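Local atomic coordinates of 6-aminohexanoate-dimer hydrolase (Bacillus anthracis, PDB entry 4GB7), a protein that probably hydrolyses 6-aminohexanoate dimers, the linear amide by-products of nylon manufacture, as a putative serine hydrolase of the beta-lactamase family. Residues A[89-94]-A[407-412]; A[225-230]-A[234-239]; A[53-56]-A[61-64]; A[154-159]-A[274-279]. All coordinates share one frame; numbering follows the deposited sequence.

Interaction 1 (A[89-94]-A[407-412])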
loop_
_atom_site.group_PDB
_atom_site.type_symbol
_atom_site.label_atom_id
_atom_site.label_comp_id
_atom_site.label_asym_id
_atom_site.label_seq_id
_atom_site.Cartn_x
_atom_site.Cartn_y
_atom_site.Cartn_z
ATOM N N PHE A 89 0.354 14.851 22.557
ATOM C CA PHE A 89 -1.032 14.578 22.318
ATOM C C PHE A 89 -1.435 13.256 23.010
ATOM O O PHE A 89 -0.739 12.217 22.887
ATOM C CB PHE A 89 -1.325 14.522 20.839
ATOM C CG PHE A 89 -2.782 14.326 20.531
ATOM C CD1 PHE A 89 -3.651 15.395 20.600
ATOM C CD2 PHE A 89 -3.299 13.069 20.234
ATOM C CE1 PHE A 89 -4.980 15.244 20.283
ATOM C CE2 PHE A 89 -4.635 12.917 19.947
ATOM C CZ PHE A 89 -5.469 14.006 19.986
ATOM N N ALA A 90 -2.514 13.310 23.787
ATOM C CA ALA A 90 -2.949 12.128 24.565
ATOM C C ALA A 90 -3.745 11.202 23.671
ATOM O O ALA A 90 -4.819 11.557 23.196
ATOM C CB ALA A 90 -3.714 12.486 25.801
ATOM N N VAL A 91 -3.151 10.039 23.412
ATOM C CA VAL A 91 -3.766 8.973 22.648
ATOM C C VAL A 91 -4.466 8.014 23.599
ATOM O O VAL A 91 -3.878 7.551 24.588
ATOM C CB VAL A 91 -2.734 8.175 21.816
ATOM C CG1 VAL A 91 -3.408 7.050 21.030
ATOM C CG2 VAL A 91 -1.960 9.141 20.882
ATOM N N GLN A 92 -5.715 7.702 23.305
ATOM C CA GLN A 92 -6.413 6.743 24.157
ATOM C C GLN A 92 -6.035 5.311 23.737
ATOM O O GLN A 92 -6.483 4.834 22.693
ATOM C CB GLN A 92 -7.913 6.971 24.156
ATOM C CG GLN A 92 -8.294 8.339 24.717
ATOM C CD GLN A 92 -9.785 8.611 24.656
ATOM O OE1 GLN A 92 -10.526 8.154 25.526
ATOM N NE2 GLN A 92 -10.245 9.369 23.609
ATOM N N ARG A 93 -5.241 4.614 24.551
ATOM C CA ARG A 93 -5.012 3.183 24.267
ATOM C C ARG A 93 -6.406 2.489 24.343
ATOM O O ARG A 93 -6.805 1.685 23.505
ATOM C CB ARG A 93 -4.148 2.525 25.336
ATOM C CG ARG A 93 -2.744 2.997 25.423
ATOM C CD ARG A 93 -1.973 2.023 26.268
ATOM N NE ARG A 93 -0.625 2.507 26.459
ATOM C CZ ARG A 93 0.380 2.257 25.624
ATOM N NH1 ARG A 93 0.192 1.499 24.523
ATOM N NH2 ARG A 93 1.578 2.759 25.897
ATOM N N ARG A 94 -7.153 2.883 25.368
ATOM C CA ARG A 94 -8.529 2.541 25.570
ATOM C C ARG A 94 -9.101 3.695 26.455
ATOM O O ARG A 94 -8.342 4.567 26.959
ATOM C CB ARG A 94 -8.652 1.141 26.182
ATOM C CG ARG A 94 -8.297 1.123 27.637
ATOM C CD ARG A 94 -8.069 -0.279 28.157
ATOM N NE ARG A 94 -7.618 -0.221 29.544
ATOM C CZ ARG A 94 -7.063 -1.246 30.179
ATOM N NH1 ARG A 94 -6.916 -2.413 29.562
ATOM N NH2 ARG A 94 -6.668 -1.118 31.431
ATOM N N SER A 407 -6.268 3.530 14.589
ATOM C CA SER A 407 -7.444 3.954 13.852
ATOM C C SER A 407 -8.249 4.995 14.617
ATOM O O SER A 407 -8.711 5.979 14.053
ATOM C CB SER A 407 -8.329 2.747 13.512
ATOM O OG SER A 407 -7.638 1.881 12.639
ATOM N N ASN A 408 -8.381 4.771 15.930
ATOM C CA ASN A 408 -9.082 5.694 16.784
ATOM C C ASN A 408 -8.262 6.975 17.008
ATOM O O ASN A 408 -8.828 8.068 17.053
ATOM C CB ASN A 408 -9.405 5.029 18.120
ATOM C CG ASN A 408 -10.674 4.184 18.031
ATOM O OD1 ASN A 408 -11.780 4.758 17.968
ATOM N ND2 ASN A 408 -10.521 2.827 17.973
HETATM N N MSE A 409 -6.952 6.853 17.143
HETATM C CA MSE A 409 -6.050 8.012 17.312
HETATM C C MSE A 409 -6.156 8.957 16.113
HETATM O O MSE A 409 -6.136 10.193 16.254
HETATM C CB MSE A 409 -4.623 7.492 17.427
HETATM C CG MSE A 409 -3.517 8.499 17.538
HETATM SE SE MSE A 409 -1.911 7.410 17.529
HETATM C CE MSE A 409 -1.593 7.415 15.635
ATOM N N TYR A 410 -6.324 8.395 14.910
ATOM C CA TYR A 410 -6.430 9.273 13.735
ATOM C C TYR A 410 -7.696 10.152 13.787
ATOM O O TYR A 410 -7.696 11.307 13.367
ATOM C CB TYR A 410 -6.443 8.460 12.470
ATOM C CG TYR A 410 -5.221 7.616 12.192
ATOM C CD1 TYR A 410 -3.995 7.849 12.773
ATOM C CD2 TYR A 410 -5.322 6.549 11.359
ATOM C CE1 TYR A 410 -2.912 7.014 12.504
ATOM C CE2 TYR A 410 -4.260 5.740 11.079
ATOM C CZ TYR A 410 -3.041 5.961 11.679
ATOM O OH TYR A 410 -1.980 5.105 11.364
ATOM N N ILE A 411 -8.783 9.590 14.293
ATOM C CA ILE A 411 -10.009 10.342 14.532
ATOM C C ILE A 411 -9.799 11.435 15.584
ATOM O O ILE A 411 -10.173 12.604 15.375
ATOM C CB ILE A 411 -11.191 9.415 14.910
ATOM C CG1 ILE A 411 -11.480 8.387 13.801
ATOM C CG2 ILE A 411 -12.425 10.296 15.195
ATOM C CD1 ILE A 411 -12.492 7.304 14.150
ATOM N N ASP A 412 -9.185 11.091 16.713
ATOM C CA ASP A 412 -8.902 12.077 17.706
ATOM C C ASP A 412 -7.980 13.191 17.250
ATOM O O ASP A 412 -8.213 14.368 17.598
ATOM C CB ASP A 412 -8.334 11.429 18.958
ATOM C CG ASP A 412 -9.377 10.595 19.722
ATOM O OD1 ASP A 412 -10.623 10.791 19.550
ATOM O OD2 ASP A 412 -8.924 9.765 20.532
HETATM O O HOH W 1 -7.387 11.219 22.389
HETATM O O HOH W 2 -6.775 8.347 20.671
#
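Val-91 meets selenomethionine Met-409 with both of its methyls: CG2 lies 3.7 Å and CG1 3.8 Å from Met-409 CG, and the selenium sits just beyond, equally close to the two. With CG anti to the backbone N (chi1 177°), Met-409 lays CG and the selenium along Val-91 before the chain bends at chi3. On one flank the Phe-89 ring crosses Asp-412 at about a right angle, with Asp-412 CB in the ring plane at its edge, 4.0 Å from CZ. Polar contacts converge on Asp-412 OD2. Gln-92 NE2 reaches Asp-412 OD2 by a weak bond of 3.4 Å, the amide and carboxylate planes only 15° apart. Two waters give Asp-412 OD2 shorter bonds, one of 2.8 Å from the water held by Ala-90 O and one of 2.6 Å from the water that accepts from Gln-92 N. The carboxylate is thus tied to the strand's backbone through solvent. Further out, Leu-101 touches both Val-91 and Met-409, and His-416, a turn further along the helix, meets the Phe-89 ring edge-to-face. The contact packs a two-stranded antiparallel hairpin, 90-92 with 97-100, against the C-terminal helix 402-417, which in the beta-lactamase fold lies against the central antiparallel sheet.

Interaction 2 (A[225-230]-A[234-239])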
loop_
_atom_site.group_PDB
_atom_site.type_symbol
_atom_site.label_atom_id
_atom_site.label_comp_id
_atom_site.label_asym_id
_atom_site.label_seq_id
_atom_site.Cartn_x
_atom_site.Cartn_y
_atom_site.Cartn_z
ATOM N N ASP A 225 10.674 -26.132 -5.744
ATOM C CA ASP A 225 9.960 -26.359 -6.986
ATOM C C ASP A 225 8.845 -25.316 -7.154
ATOM O O ASP A 225 7.821 -25.550 -7.792
ATOM C CB ASP A 225 9.344 -27.777 -6.985
ATOM C CG ASP A 225 8.241 -27.960 -5.920
ATOM O OD1 ASP A 225 8.163 -27.191 -4.928
ATOM O OD2 ASP A 225 7.440 -28.894 -6.075
ATOM N N GLY A 226 9.043 -24.154 -6.564
ATOM C CA GLY A 226 8.051 -23.127 -6.583
ATOM C C GLY A 226 8.275 -22.104 -7.683
ATOM O O GLY A 226 9.114 -22.281 -8.581
ATOM N N PRO A 227 7.539 -20.988 -7.596
ATOM C CA PRO A 227 7.640 -19.980 -8.664
ATOM C C PRO A 227 9.022 -19.325 -8.756
ATOM O O PRO A 227 9.665 -19.054 -7.715
ATOM C CB PRO A 227 6.517 -18.997 -8.282
ATOM C CG PRO A 227 6.460 -19.099 -6.791
ATOM C CD PRO A 227 6.538 -20.588 -6.587
HETATM N N MSE A 228 9.484 -19.067 -9.987
HETATM C CA MSE A 228 10.800 -18.454 -10.219
HETATM C C MSE A 228 10.729 -16.969 -10.557
HETATM O O MSE A 228 11.735 -16.279 -10.512
HETATM C CB MSE A 228 11.560 -19.217 -11.330
HETATM C CG MSE A 228 11.835 -20.725 -11.042
HETATM SE SE MSE A 228 12.978 -20.958 -9.471
HETATM C CE MSE A 228 14.687 -20.422 -10.299
ATOM N N LYS A 229 9.522 -16.506 -10.873
ATOM C CA LYS A 229 9.227 -15.121 -11.140
ATOM C C LYS A 229 7.772 -14.915 -10.764
ATOM O O LYS A 229 7.030 -15.874 -10.648
ATOM C CB LYS A 229 9.486 -14.815 -12.600
ATOM C CG LYS A 229 8.607 -15.560 -13.567
ATOM C CD LYS A 229 8.999 -15.227 -14.993
ATOM C CE LYS A 229 8.094 -15.893 -15.994
ATOM N NZ LYS A 229 8.296 -15.354 -17.357
ATOM N N ILE A 230 7.351 -13.663 -10.595
ATOM C CA ILE A 230 5.991 -13.351 -10.125
ATOM C C ILE A 230 4.894 -14.001 -10.991
ATOM O O ILE A 230 3.921 -14.551 -10.464
ATOM C CB ILE A 230 5.798 -11.819 -10.002
ATOM C CG1 ILE A 230 6.669 -11.254 -8.877
ATOM C CG2 ILE A 230 4.326 -11.453 -9.746
ATOM C CD1 ILE A 230 6.758 -9.743 -8.958
ATOM N N LEU A 234 1.233 -16.637 -10.372
ATOM C CA LEU A 234 -0.125 -16.449 -10.857
ATOM C C LEU A 234 -0.598 -17.698 -11.574
ATOM O O LEU A 234 -1.773 -18.042 -11.476
ATOM C CB LEU A 234 -0.184 -15.249 -11.782
ATOM C CG LEU A 234 0.190 -13.900 -11.139
ATOM C CD1 LEU A 234 0.103 -12.785 -12.185
ATOM C CD2 LEU A 234 -0.586 -13.581 -9.849
ATOM N N GLN A 235 0.333 -18.405 -12.226
ATOM C CA GLN A 235 0.006 -19.602 -12.997
ATOM C C GLN A 235 -0.255 -20.797 -12.066
ATOM O O GLN A 235 -0.924 -21.766 -12.458
ATOM C CB GLN A 235 1.139 -19.957 -13.976
ATOM C CG GLN A 235 1.366 -19.021 -15.146
ATOM C CD GLN A 235 0.236 -18.972 -16.129
ATOM O OE1 GLN A 235 -0.811 -19.623 -15.933
ATOM N NE2 GLN A 235 0.403 -18.159 -17.188
ATOM N N GLU A 236 0.254 -20.717 -10.842
ATOM C CA GLU A 236 0.020 -21.753 -9.829
ATOM C C GLU A 236 -1.313 -21.605 -9.056
ATOM O O GLU A 236 -1.647 -22.470 -8.235
ATOM C CB GLU A 236 1.164 -21.748 -8.786
ATOM C CG GLU A 236 2.500 -22.250 -9.305
ATOM C CD GLU A 236 3.441 -22.662 -8.199
ATOM O OE1 GLU A 236 3.200 -22.322 -7.020
ATOM O OE2 GLU A 236 4.440 -23.329 -8.513
ATOM N N ALA A 237 -2.052 -20.512 -9.299
ATOM C CA ALA A 237 -3.286 -20.211 -8.567
ATOM C C ALA A 237 -4.301 -21.313 -8.726
ATOM O O ALA A 237 -4.519 -21.808 -9.849
ATOM C CB ALA A 237 -3.895 -18.886 -9.025
ATOM N N LYS A 238 -4.899 -21.687 -7.601
ATOM C CA LYS A 238 -5.992 -22.650 -7.573
ATOM C C LYS A 238 -7.233 -21.955 -7.012
ATOM O O LYS A 238 -7.221 -21.403 -5.881
ATOM C CB LYS A 238 -5.642 -23.868 -6.723
ATOM C CG LYS A 238 -6.713 -24.931 -6.732
ATOM C CD LYS A 238 -6.533 -25.969 -5.628
ATOM C CE LYS A 238 -7.881 -26.493 -5.145
ATOM N NZ LYS A 238 -8.763 -25.410 -4.617
ATOM N N GLU A 239 -8.313 -21.983 -7.782
ATOM C CA GLU A 239 -9.547 -21.290 -7.398
ATOM C C GLU A 239 -10.256 -22.012 -6.216
ATOM O O GLU A 239 -10.418 -23.240 -6.223
ATOM C CB GLU A 239 -10.483 -21.225 -8.611
ATOM C CG GLU A 239 -11.750 -20.431 -8.352
ATOM C CD GLU A 239 -12.666 -20.350 -9.546
ATOM O OE1 GLU A 239 -12.246 -19.760 -10.557
ATOM O OE2 GLU A 239 -13.826 -20.832 -9.450
#
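Glu-236, just after Leu-234 and Gln-235 of helix 230-235, reaches toward Pro-227, and its carboxylate makes the side-chain contact. From CB the chain leaves with CG anti to the carbonyl carbon (chi1 -70°) and runs on extended, so the aliphatic part serves as a spacer and the touching is left to the tip. CD comes within 4.1 Å of Pro-227 CD. Of the two oxygens, OE1 is the nearer to that ring carbon, at 3.8 Å, while OE2 lies 4.0 Å from both Pro-227 CD and Pro-227 N and 4.1 Å from Gly-226 CA. These are van der Waals approaches; the polar partner of OE1 is His-197 NE2, outside the two segments. The other ring nitrogen of His-197 bonds Asp-225 OD1, so one imidazole bridges two acidic side chains whose OD1 and OE2 stay 6.5 Å apart. Leu-234 N gives a weak 3.4 Å bond to Ile-230 O, and Leu-234 CG rests 3.8 Å from the same oxygen. Leu-234 also packs on Trp-259 of helix 251-265. With Lys-229 at the N-cap position, the i to i+4 bond belongs to a short alpha-helix joining a loop to strand 238-241 within the beta-lactamase family region.

Interaction 3 (A[53-56]-A[61-64])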
loop_
_atom_site.group_PDB
_atom_site.type_symbol
_atom_site.label_atom_id
_atom_site.label_comp_id
_atom_site.label_asym_id
_atom_site.label_seq_id
_atom_site.Cartn_x
_atom_site.Cartn_y
_atom_site.Cartn_z
ATOM N N LEU A 53 14.299 -6.253 10.330
ATOM C CA LEU A 53 13.311 -5.517 9.548
ATOM C C LEU A 53 13.456 -3.981 9.694
ATOM O O LEU A 53 13.175 -3.225 8.806
ATOM C CB LEU A 53 11.910 -5.950 9.979
ATOM C CG LEU A 53 10.693 -5.317 9.304
ATOM C CD1 LEU A 53 10.581 -5.586 7.828
ATOM C CD2 LEU A 53 9.377 -5.705 10.018
ATOM N N ARG A 54 13.898 -3.494 10.851
ATOM C CA ARG A 54 14.067 -2.062 10.986
ATOM C C ARG A 54 15.087 -1.497 9.993
ATOM O O ARG A 54 14.994 -0.347 9.592
ATOM C CB ARG A 54 14.457 -1.718 12.434
ATOM C CG ARG A 54 13.475 -2.379 13.387
ATOM C CD ARG A 54 13.035 -1.554 14.491
ATOM N NE ARG A 54 12.401 -0.346 14.012
ATOM C CZ ARG A 54 12.091 0.630 14.827
ATOM N NH1 ARG A 54 12.455 0.540 16.103
ATOM N NH2 ARG A 54 11.595 1.751 14.371
ATOM N N TRP A 55 16.050 -2.337 9.597
ATOM C CA TRP A 55 17.004 -2.011 8.542
ATOM C C TRP A 55 16.467 -2.340 7.183
ATOM O O TRP A 55 16.538 -1.496 6.241
ATOM C CB TRP A 55 18.314 -2.751 8.764
ATOM C CG TRP A 55 19.370 -2.309 7.825
ATOM C CD1 TRP A 55 20.283 -1.262 7.979
ATOM C CD2 TRP A 55 19.661 -2.873 6.528
ATOM N NE1 TRP A 55 21.064 -1.127 6.860
ATOM C CE2 TRP A 55 20.752 -2.068 5.960
ATOM C CE3 TRP A 55 19.138 -3.929 5.783
ATOM C CZ2 TRP A 55 21.313 -2.355 4.721
ATOM C CZ3 TRP A 55 19.711 -4.191 4.521
ATOM C CH2 TRP A 55 20.762 -3.410 4.010
ATOM N N SER A 56 16.032 -3.575 6.986
ATOM C CA SER A 56 15.601 -3.935 5.630
ATOM C C SER A 56 14.518 -2.996 5.064
ATOM O O SER A 56 14.607 -2.553 3.892
ATOM C CB SER A 56 15.175 -5.397 5.594
ATOM O OG SER A 56 14.011 -5.553 6.332
ATOM N N LYS A 61 16.492 -1.147 -1.306
ATOM C CA LYS A 61 17.296 -1.152 -2.523
ATOM C C LYS A 61 18.730 -1.681 -2.302
ATOM O O LYS A 61 19.422 -1.959 -3.261
ATOM C CB LYS A 61 17.349 0.224 -3.153
ATOM C CG LYS A 61 17.945 1.319 -2.281
ATOM C CD LYS A 61 18.101 2.601 -3.067
ATOM C CE LYS A 61 18.323 3.771 -2.140
ATOM N NZ LYS A 61 18.272 5.060 -2.887
ATOM N N GLU A 62 19.200 -1.766 -1.059
ATOM C CA GLU A 62 20.517 -2.396 -0.791
ATOM C C GLU A 62 20.472 -3.916 -0.652
ATOM O O GLU A 62 21.511 -4.552 -0.541
ATOM C CB GLU A 62 21.147 -1.799 0.474
ATOM C CG GLU A 62 21.336 -0.304 0.417
ATOM C CD GLU A 62 22.174 0.204 1.565
ATOM O OE1 GLU A 62 23.119 -0.518 2.011
ATOM O OE2 GLU A 62 21.831 1.304 2.060
ATOM N N PHE A 63 19.278 -4.489 -0.749
ATOM C CA PHE A 63 18.992 -5.872 -0.417
ATOM C C PHE A 63 18.392 -6.621 -1.616
ATOM O O PHE A 63 18.455 -7.835 -1.681
ATOM C CB PHE A 63 18.001 -5.818 0.801
ATOM C CG PHE A 63 17.556 -7.141 1.298
ATOM C CD1 PHE A 63 18.432 -7.974 1.943
ATOM C CD2 PHE A 63 16.243 -7.546 1.145
ATOM C CE1 PHE A 63 18.025 -9.206 2.423
ATOM C CE2 PHE A 63 15.824 -8.776 1.609
ATOM C CZ PHE A 63 16.723 -9.607 2.252
ATOM N N THR A 64 17.864 -5.885 -2.584
ATOM C CA THR A 64 17.016 -6.445 -3.629
ATOM C C THR A 64 17.278 -5.746 -4.964
ATOM O O THR A 64 17.880 -4.678 -5.031
ATOM C CB THR A 64 15.504 -6.175 -3.327
ATOM O OG1 THR A 64 15.291 -4.755 -3.303
ATOM C CG2 THR A 64 15.067 -6.740 -2.039
#
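Trp-55 presents the rim of its six-membered ring to Glu-62, and the two side chains cross at about a right angle. The carboxylate stands almost upright to the indole, their planes 82° apart. Its OE1 lies near the ring plane at the edge, 3.7 Å from Trp-55 CZ2, where the slightly positive ring hydrogens would probably favour an anionic oxygen. Closer to the backbone, Glu-62 CB touches the neighbouring ring corner, 3.9 Å from Trp-55 CH2, so the glutamate meets this edge at two points, CB and the carboxylate oxygen. The indole extends this far because its CG is anti to the backbone N (chi1 -172°). The segments lie at either end of a helix-to-strand connection: helix 52-56 closes, the chain turns through four residues, and 61-64 leads into edge strand 66-69 of a four-stranded antiparallel sheet. Phe-63 comes to the indole with its CB, 4.4 Å from Trp-55 CZ3, a looser apolar contact, while its own ring meets Trp-47 with the planes at about 50°. His-59, within the connecting turn, stacks its ring on Trp-55, and its ND1 hydrogen-bonds to Trp-55 O.

Interaction 4 (A[154-159]-A[274-279])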
loop_
_atom_site.group_PDB
_atom_site.type_symbol
_atom_site.label_atom_id
_atom_site.label_comp_id
_atom_site.label_asym_id
_atom_site.label_seq_id
_atom_site.Cartn_x
_atom_site.Cartn_y
_atom_site.Cartn_z
ATOM N N ALA A 154 -8.956 2.550 -17.927
ATOM C CA ALA A 154 -10.363 2.191 -18.209
ATOM C C ALA A 154 -11.119 3.426 -18.732
ATOM O O ALA A 154 -11.812 3.391 -19.793
ATOM C CB ALA A 154 -11.027 1.588 -16.986
ATOM N N GLU A 155 -10.914 4.540 -18.052
ATOM C CA GLU A 155 -11.489 5.822 -18.493
ATOM C C GLU A 155 -10.929 6.394 -19.836
ATOM O O GLU A 155 -11.594 7.196 -20.493
ATOM C CB GLU A 155 -11.486 6.808 -17.323
ATOM C CG GLU A 155 -12.377 6.239 -16.193
ATOM C CD GLU A 155 -12.704 7.184 -15.049
ATOM O OE1 GLU A 155 -12.577 8.419 -15.180
ATOM O OE2 GLU A 155 -13.109 6.670 -13.992
ATOM N N GLU A 156 -9.734 5.958 -20.233
ATOM C CA GLU A 156 -9.106 6.319 -21.518
ATOM C C GLU A 156 -9.601 5.359 -22.603
ATOM O O GLU A 156 -9.199 5.488 -23.740
ATOM C CB GLU A 156 -7.565 6.238 -21.438
ATOM C CG GLU A 156 -6.868 7.218 -20.454
ATOM C CD GLU A 156 -5.386 6.874 -20.157
ATOM O OE1 GLU A 156 -4.819 6.045 -20.901
ATOM O OE2 GLU A 156 -4.767 7.434 -19.174
ATOM N N ASN A 157 -10.480 4.430 -22.236
ATOM C CA ASN A 157 -11.025 3.369 -23.113
ATOM C C ASN A 157 -9.998 2.391 -23.690
ATOM O O ASN A 157 -10.135 1.893 -24.814
ATOM C CB ASN A 157 -11.929 3.999 -24.164
ATOM C CG ASN A 157 -13.206 4.534 -23.529
ATOM O OD1 ASN A 157 -13.917 3.805 -22.831
ATOM N ND2 ASN A 157 -13.459 5.804 -23.700
ATOM N N ARG A 158 -8.953 2.140 -22.924
ATOM C CA ARG A 158 -7.885 1.218 -23.318
ATOM C C ARG A 158 -8.112 -0.201 -22.808
ATOM O O ARG A 158 -7.547 -1.194 -23.352
ATOM C CB ARG A 158 -6.529 1.748 -22.844
ATOM C CG ARG A 158 -6.203 3.055 -23.565
ATOM C CD ARG A 158 -4.794 3.498 -23.364
ATOM N NE ARG A 158 -3.881 2.604 -24.073
ATOM C CZ ARG A 158 -2.556 2.705 -24.033
ATOM N NH1 ARG A 158 -1.977 3.641 -23.280
ATOM N NH2 ARG A 158 -1.821 1.827 -24.701
ATOM N N ILE A 159 -8.895 -0.279 -21.739
ATOM C CA ILE A 159 -9.342 -1.530 -21.124
ATOM C C ILE A 159 -10.798 -1.330 -20.651
ATOM O O ILE A 159 -11.291 -0.196 -20.481
ATOM C CB ILE A 159 -8.456 -1.947 -19.928
ATOM C CG1 ILE A 159 -8.497 -0.942 -18.801
ATOM C CG2 ILE A 159 -7.008 -2.257 -20.362
ATOM C CD1 ILE A 159 -7.596 -1.252 -17.621
ATOM N N SER A 274 5.740 6.520 -12.637
ATOM C CA SER A 274 6.523 7.758 -12.799
ATOM C C SER A 274 5.871 8.750 -13.747
ATOM O O SER A 274 5.664 9.897 -13.405
ATOM C CB SER A 274 7.949 7.468 -13.317
ATOM O OG SER A 274 8.670 8.689 -13.493
ATOM N N GLU A 275 5.499 8.288 -14.931
ATOM C CA GLU A 275 4.945 9.192 -15.930
ATOM C C GLU A 275 3.576 9.756 -15.512
ATOM O O GLU A 275 3.239 10.925 -15.697
ATOM C CB GLU A 275 4.844 8.451 -17.268
ATOM C CG GLU A 275 6.218 8.190 -17.872
ATOM C CD GLU A 275 6.206 7.439 -19.172
ATOM O OE1 GLU A 275 5.138 7.186 -19.712
ATOM O OE2 GLU A 275 7.290 7.156 -19.682
ATOM N N ARG A 276 2.765 8.900 -14.911
ATOM C CA ARG A 276 1.395 9.277 -14.603
ATOM C C ARG A 276 1.224 10.005 -13.278
ATOM O O ARG A 276 0.256 10.766 -13.104
ATOM C CB ARG A 276 0.522 8.039 -14.641
ATOM C CG ARG A 276 0.361 7.444 -16.024
ATOM C CD ARG A 276 -0.183 6.031 -15.971
ATOM N NE ARG A 276 -0.428 5.508 -17.318
ATOM C CZ ARG A 276 -1.530 5.747 -18.037
ATOM N NH1 ARG A 276 -2.561 6.454 -17.539
ATOM N NH2 ARG A 276 -1.630 5.236 -19.265
ATOM N N ILE A 277 2.092 9.735 -12.312
ATOM C CA ILE A 277 1.874 10.209 -10.959
ATOM C C ILE A 277 3.140 10.846 -10.380
ATOM O O ILE A 277 3.100 12.010 -9.954
ATOM C CB ILE A 277 1.374 9.091 -9.987
ATOM C CG1 ILE A 277 0.060 8.511 -10.492
ATOM C CG2 ILE A 277 1.398 9.587 -8.525
ATOM C CD1 ILE A 277 -0.390 7.247 -9.768
ATOM N N TRP A 278 4.227 10.097 -10.349
ATOM C CA TRP A 278 5.407 10.475 -9.511
ATOM C C TRP A 278 6.127 11.718 -10.027
ATOM O O TRP A 278 6.850 12.372 -9.300
ATOM C CB TRP A 278 6.423 9.304 -9.336
ATOM C CG TRP A 278 6.956 9.286 -7.936
ATOM C CD1 TRP A 278 8.104 9.875 -7.448
ATOM C CD2 TRP A 278 6.284 8.704 -6.797
ATOM N NE1 TRP A 278 8.202 9.686 -6.090
ATOM C CE2 TRP A 278 7.102 9.013 -5.631
ATOM C CE3 TRP A 278 5.106 7.984 -6.628
ATOM C CZ2 TRP A 278 6.750 8.567 -4.363
ATOM C CZ3 TRP A 278 4.752 7.566 -5.347
ATOM C CH2 TRP A 278 5.560 7.821 -4.255
ATOM N N SER A 279 5.993 11.986 -11.314
ATOM C CA SER A 279 6.611 13.129 -11.953
ATOM C C SER A 279 5.652 14.327 -12.010
ATOM O O SER A 279 6.062 15.375 -12.470
ATOM C CB SER A 279 7.041 12.788 -13.370
ATOM O OG SER A 279 5.944 12.529 -14.207
#
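Glu-156 and Arg-276 form the one salt bridge of this contact, their side chains coming from opposite directions. Arg-276 NH1 donates to Glu-156 OE2 over 2.9 Å with an N-H...O angle of 164°, a nearly straight bond that enters on the syn side of the carboxylate. The two flat groups are nearly coplanar, 16° apart, and the carboxylate carbon lies in the guanidinium plane at its edge. The second pair is looser: Glu-156 OE1 stays 3.7 Å from Arg-276 NH2, so the charges face each other while a single hydrogen bond does the gripping. Both side chains are extended, which lets them bridge backbones whose closest CA atoms, those of Glu-156 and Arg-276, are 12.9 Å apart. Asn-272, one turn back along the helix, accepts from Arg-276 NE through OD1 and steadies the guanidinium.

Among like charges, Arg-158 NH1 lies 4.3 Å from Arg-276 NH2, a closeness that the carboxylate of Glu-156 probably offsets.

Hydrogen bonds also shape both helix ends. Helix 143-155 closes in a Schellman motif, Asn-157 taking positive phi. Helix 269-278 ends in a wider pi-type turn, where Ser-274 O accepts from Ser-279 N and, at 2.8 Å, from Ser-279 OG. Apolar packing comes from helix 143-155 itself, where Leu-153 touches the side chains of both Arg-158 and Arg-276.

Along the chain, interaction 3 closes first, near the N-terminus; interaction 1 then opens and spans most of what follows, with interaction 4 and, within that, interaction 2 enclosed in it. None touches another. Centres of interactions 1 and 2 are about 41 Å apart, and those of 1 and 4 about 37 Å, each pair on opposite sides of the chain's centre; interactions 2 and 3 are closest, at about 25 Å. Interaction 1 joins a hairpin to C-terminal helix 402-417, whereas interactions 2 and 4 lie in the helical part, where helix 251-265 is touched by side chains of both. In this single-chain beta-lactamase-like fold, interactions 1 and 4 join parts far apart in sequence, while 2 and 3 are local.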